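Local coordinates for possible glutathione S-transferase (Rhodopseudomonas palustris, PDB 3M8N), which probably acts as a glutathione transferase, joining glutathione to electrophilic substrates, at residues G13-V18 / Q54-E59. Sequence-based numbering, arbitrary orientation.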
ATOM      1  N   GLY A  13     -10.872  10.794  -0.207  1.00 25.42           N
ATOM      2  CA  GLY A  13     -10.731   9.821  -1.272  1.00 24.57           C
ATOM      3  C   GLY A  13     -10.504   8.413  -0.767  1.00 24.21           C
ATOM      4  O   GLY A  13     -10.985   7.470  -1.340  1.00 24.16           O
ATOM      5  N   ASN A  14      -9.758   8.255   0.317  1.00 23.31           N
ATOM      6  CA  ASN A  14      -9.605   6.944   0.924  1.00 23.08           C
ATOM      7  C   ASN A  14     -10.863   6.342   1.443  1.00 22.33           C
ATOM      8  O   ASN A  14     -11.037   5.130   1.309  1.00 21.80           O
ATOM      9  CB  ASN A  14      -8.566   6.967   2.040  1.00 23.41           C
ATOM     10  CG  ASN A  14      -7.179   7.054   1.510  1.00 24.51           C
ATOM     11  OD1 ASN A  14      -6.877   6.485   0.500  1.00 25.89           O
ATOM     12  ND2 ASN A  14      -6.332   7.803   2.174  1.00 28.62           N
ATOM     13  N   SER A  15     -11.715   7.183   2.035  1.00 21.15           N
ATOM     14  CA  SER A  15     -12.941   6.746   2.589  1.00 22.04           C
ATOM     15  C   SER A  15     -13.875   6.391   1.464  1.00 22.80           C
ATOM     16  O   SER A  15     -14.618   5.407   1.575  1.00 24.09           O
ATOM     17  CB  SER A  15     -13.622   7.829   3.408  1.00 22.56           C
ATOM     18  OG  SER A  15     -13.139   7.961   4.726  1.00 22.82           O
ATOM     19  N   TYR A  16     -13.886   7.201   0.413  1.00 22.49           N
ATOM     20  CA  TYR A  16     -14.742   6.915  -0.702  1.00 22.33           C
ATOM     21  C   TYR A  16     -14.424   5.590  -1.380  1.00 22.61           C
ATOM     22  O   TYR A  16     -15.321   4.917  -1.818  1.00 24.08           O
ATOM     23  CB  TYR A  16     -14.696   8.037  -1.714  1.00 22.70           C
ATOM     24  CG  TYR A  16     -15.288   7.692  -3.100  1.00 21.94           C
ATOM     25  CD1 TYR A  16     -16.613   7.339  -3.243  1.00 21.99           C
ATOM     26  CD2 TYR A  16     -14.503   7.761  -4.259  1.00 20.60           C
ATOM     27  CE1 TYR A  16     -17.152   7.028  -4.522  1.00 22.11           C
ATOM     28  CE2 TYR A  16     -15.039   7.447  -5.528  1.00 22.71           C
ATOM     29  CZ  TYR A  16     -16.363   7.095  -5.639  1.00 22.12           C
ATOM     30  OH  TYR A  16     -16.902   6.830  -6.853  1.00 23.95           O
ATOM     31  N   LYS A  17     -13.155   5.203  -1.489  1.00 22.87           N
ATOM     32  CA  LYS A  17     -12.794   3.840  -1.948  1.00 22.58           C
ATOM     33  C   LYS A  17     -13.591   2.725  -1.253  1.00 21.67           C
ATOM     34  O   LYS A  17     -14.115   1.833  -1.900  1.00 21.96           O
ATOM     35  CB  LYS A  17     -11.300   3.569  -1.768  1.00 22.13           C
ATOM     36  CG  LYS A  17     -10.442   4.250  -2.736  1.00 23.15           C
ATOM     37  CD  LYS A  17      -9.215   4.804  -2.061  1.00 22.67           C
ATOM     38  CE  LYS A  17      -8.308   3.775  -1.801  1.00 25.28           C
ATOM     39  NZ  LYS A  17      -6.981   4.435  -1.943  1.00 26.97           N
ATOM     40  N   VAL A  18     -13.660   2.784   0.068  1.00 21.36           N
ATOM     41  CA  VAL A  18     -14.298   1.781   0.838  1.00 20.56           C
ATOM     42  C   VAL A  18     -15.800   1.849   0.660  1.00 21.04           C
ATOM     43  O   VAL A  18     -16.436   0.836   0.513  1.00 21.30           O
ATOM     44  CB  VAL A  18     -13.979   1.925   2.289  1.00 19.78           C
ATOM     45  CG1 VAL A  18     -14.689   0.875   2.966  1.00 20.36           C
ATOM     46  CG2 VAL A  18     -12.446   1.817   2.554  1.00 19.36           C
ATOM     47  N   GLN A  54      -6.725   7.476  12.140  1.00 36.01           N
ATOM     48  CA  GLN A  54      -7.015   7.111  10.762  1.00 35.30           C
ATOM     49  C   GLN A  54      -8.527   6.958  10.459  1.00 33.48           C
ATOM     50  O   GLN A  54      -9.243   6.271  11.144  1.00 32.80           O
ATOM     51  CB  GLN A  54      -6.277   5.821  10.440  1.00 36.40           C
ATOM     52  CG  GLN A  54      -4.789   5.876  10.624  1.00 40.12           C
ATOM     53  CD  GLN A  54      -4.036   5.171   9.509  1.00 46.33           C
ATOM     54  OE1 GLN A  54      -3.931   5.698   8.373  1.00 50.35           O
ATOM     55  NE2 GLN A  54      -3.469   4.001   9.819  1.00 46.97           N
ATOM     56  N   VAL A  55      -8.972   7.624   9.414  1.00 32.32           N
ATOM     57  CA  VAL A  55     -10.281   7.444   8.781  1.00 30.62           C
ATOM     58  C   VAL A  55      -9.992   7.077   7.290  1.00 28.63           C
ATOM     59  O   VAL A  55      -9.188   7.743   6.681  1.00 28.93           O
ATOM     60  CB  VAL A  55     -11.062   8.790   8.920  1.00 31.49           C
ATOM     61  CG1 VAL A  55     -12.402   8.727   8.359  1.00 27.62           C
ATOM     62  CG2 VAL A  55     -11.166   9.158  10.374  1.00 32.11           C
ATOM     63  N   PRO A  56     -10.628   6.023   6.699  1.00 26.40           N
ATOM     64  CA  PRO A  56     -11.702   5.197   7.208  1.00 25.54           C
ATOM     65  C   PRO A  56     -11.227   4.148   8.225  1.00 24.85           C
ATOM     66  O   PRO A  56     -10.048   3.816   8.269  1.00 25.63           O
ATOM     67  CB  PRO A  56     -12.264   4.556   5.939  1.00 24.53           C
ATOM     68  CG  PRO A  56     -11.055   4.358   5.062  1.00 24.30           C
ATOM     69  CD  PRO A  56     -10.176   5.546   5.371  1.00 25.78           C
ATOM     70  N   LEU A  57     -12.162   3.676   9.038  1.00 24.82           N
ATOM     71  CA  LEU A  57     -11.947   2.593   9.959  1.00 25.12           C
ATOM     72  C   LEU A  57     -13.126   1.686   9.863  1.00 25.19           C
ATOM     73  O   LEU A  57     -14.263   2.137   9.890  1.00 25.27           O
ATOM     74  CB  LEU A  57     -11.857   3.138  11.366  1.00 24.21           C
ATOM     75  CG  LEU A  57     -11.071   2.401  12.444  1.00 25.12           C
ATOM     76  CD1 LEU A  57      -9.622   2.262  12.078  1.00 24.04           C
ATOM     77  CD2 LEU A  57     -11.188   3.226  13.689  1.00 24.31           C
ATOM     78  N   LEU A  58     -12.850   0.394   9.726  1.00 25.87           N
ATOM     79  CA  LEU A  58     -13.889  -0.602   9.674  1.00 27.31           C
ATOM     80  C   LEU A  58     -13.922  -1.421  10.938  1.00 28.83           C
ATOM     81  O   LEU A  58     -13.032  -2.177  11.179  1.00 27.64           O
ATOM     82  CB  LEU A  58     -13.642  -1.558   8.510  1.00 26.51           C
ATOM     83  CG  LEU A  58     -14.702  -2.575   8.160  1.00 25.28           C
ATOM     84  CD1 LEU A  58     -15.810  -1.820   7.613  1.00 25.56           C
ATOM     85  CD2 LEU A  58     -14.179  -3.604   7.157  1.00 26.00           C
ATOM     86  N   GLU A  59     -14.980  -1.280  11.730  1.00 32.84           N
ATOM     87  CA  GLU A  59     -15.243  -2.217  12.847  1.00 37.21           C
ATOM     88  C   GLU A  59     -15.711  -3.541  12.361  1.00 38.61           C
ATOM     89  O   GLU A  59     -16.813  -3.653  11.796  1.00 38.89           O
ATOM     90  CB  GLU A  59     -16.423  -1.763  13.688  1.00 38.23           C
ATOM     91  CG  GLU A  59     -16.131  -0.870  14.830  1.00 43.73           C
ATOM     92  CD  GLU A  59     -17.118  -1.020  15.987  1.00 48.81           C
ATOM     93  OE1 GLU A  59     -17.222  -2.156  16.530  1.00 51.06           O
ATOM     94  OE2 GLU A  59     -17.739   0.020  16.362  1.00 49.17           O
TER
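Pro56 sets its ring against the start of helix 13-24, in a buried contact held by packing alone. No hydrogen bond joins the two segments. The tight part is the ring itself. Its CG sits 3.8 Å from Val18 CG2 and also 3.8 Å from the backbone Asn14 O. The side chains of Val18 and Pro56 cross obliquely. CG2 of Val18 is anti to the carbonyl carbon, with CG1 anti to the backbone N (chi1 179°), and this turns CG2 to the proline. The neighbouring ring atom, CB, lies 3.7 Å from Ser15 OG. Ser15 OG accepts a hydrogen bond from Met9 N; towards the ring carbon it makes a van der Waals touch. The contact is looser towards Val55 and Asn14, both partly exposed. Val55 offers just CG1, 3.8 Å from Ser15 OG. Asn14 approaches with CB, 4.0 Å from Pro56 CD, while its amide turns to other partners. Asn14 OD1 receives Lys17 NZ at 3.2 Å, nearly in line with the carbonyl, and Asn14 ND2 bonds Glu105 of helix 87-117. Lys17 NZ also forms a salt bridge with Glu100. The Val55-Pro56 peptide bond is cis. An alanine in place of Pro56 would probably open a gap beside Val18 CG2 and weaken the preference for the cis peptide. A cis-proline just before the third strand is a hallmark of the thioredoxin-like domain of glutathione transferases. Here the ring meets the helix without a hydrogen bond, so the fit depends on its shape.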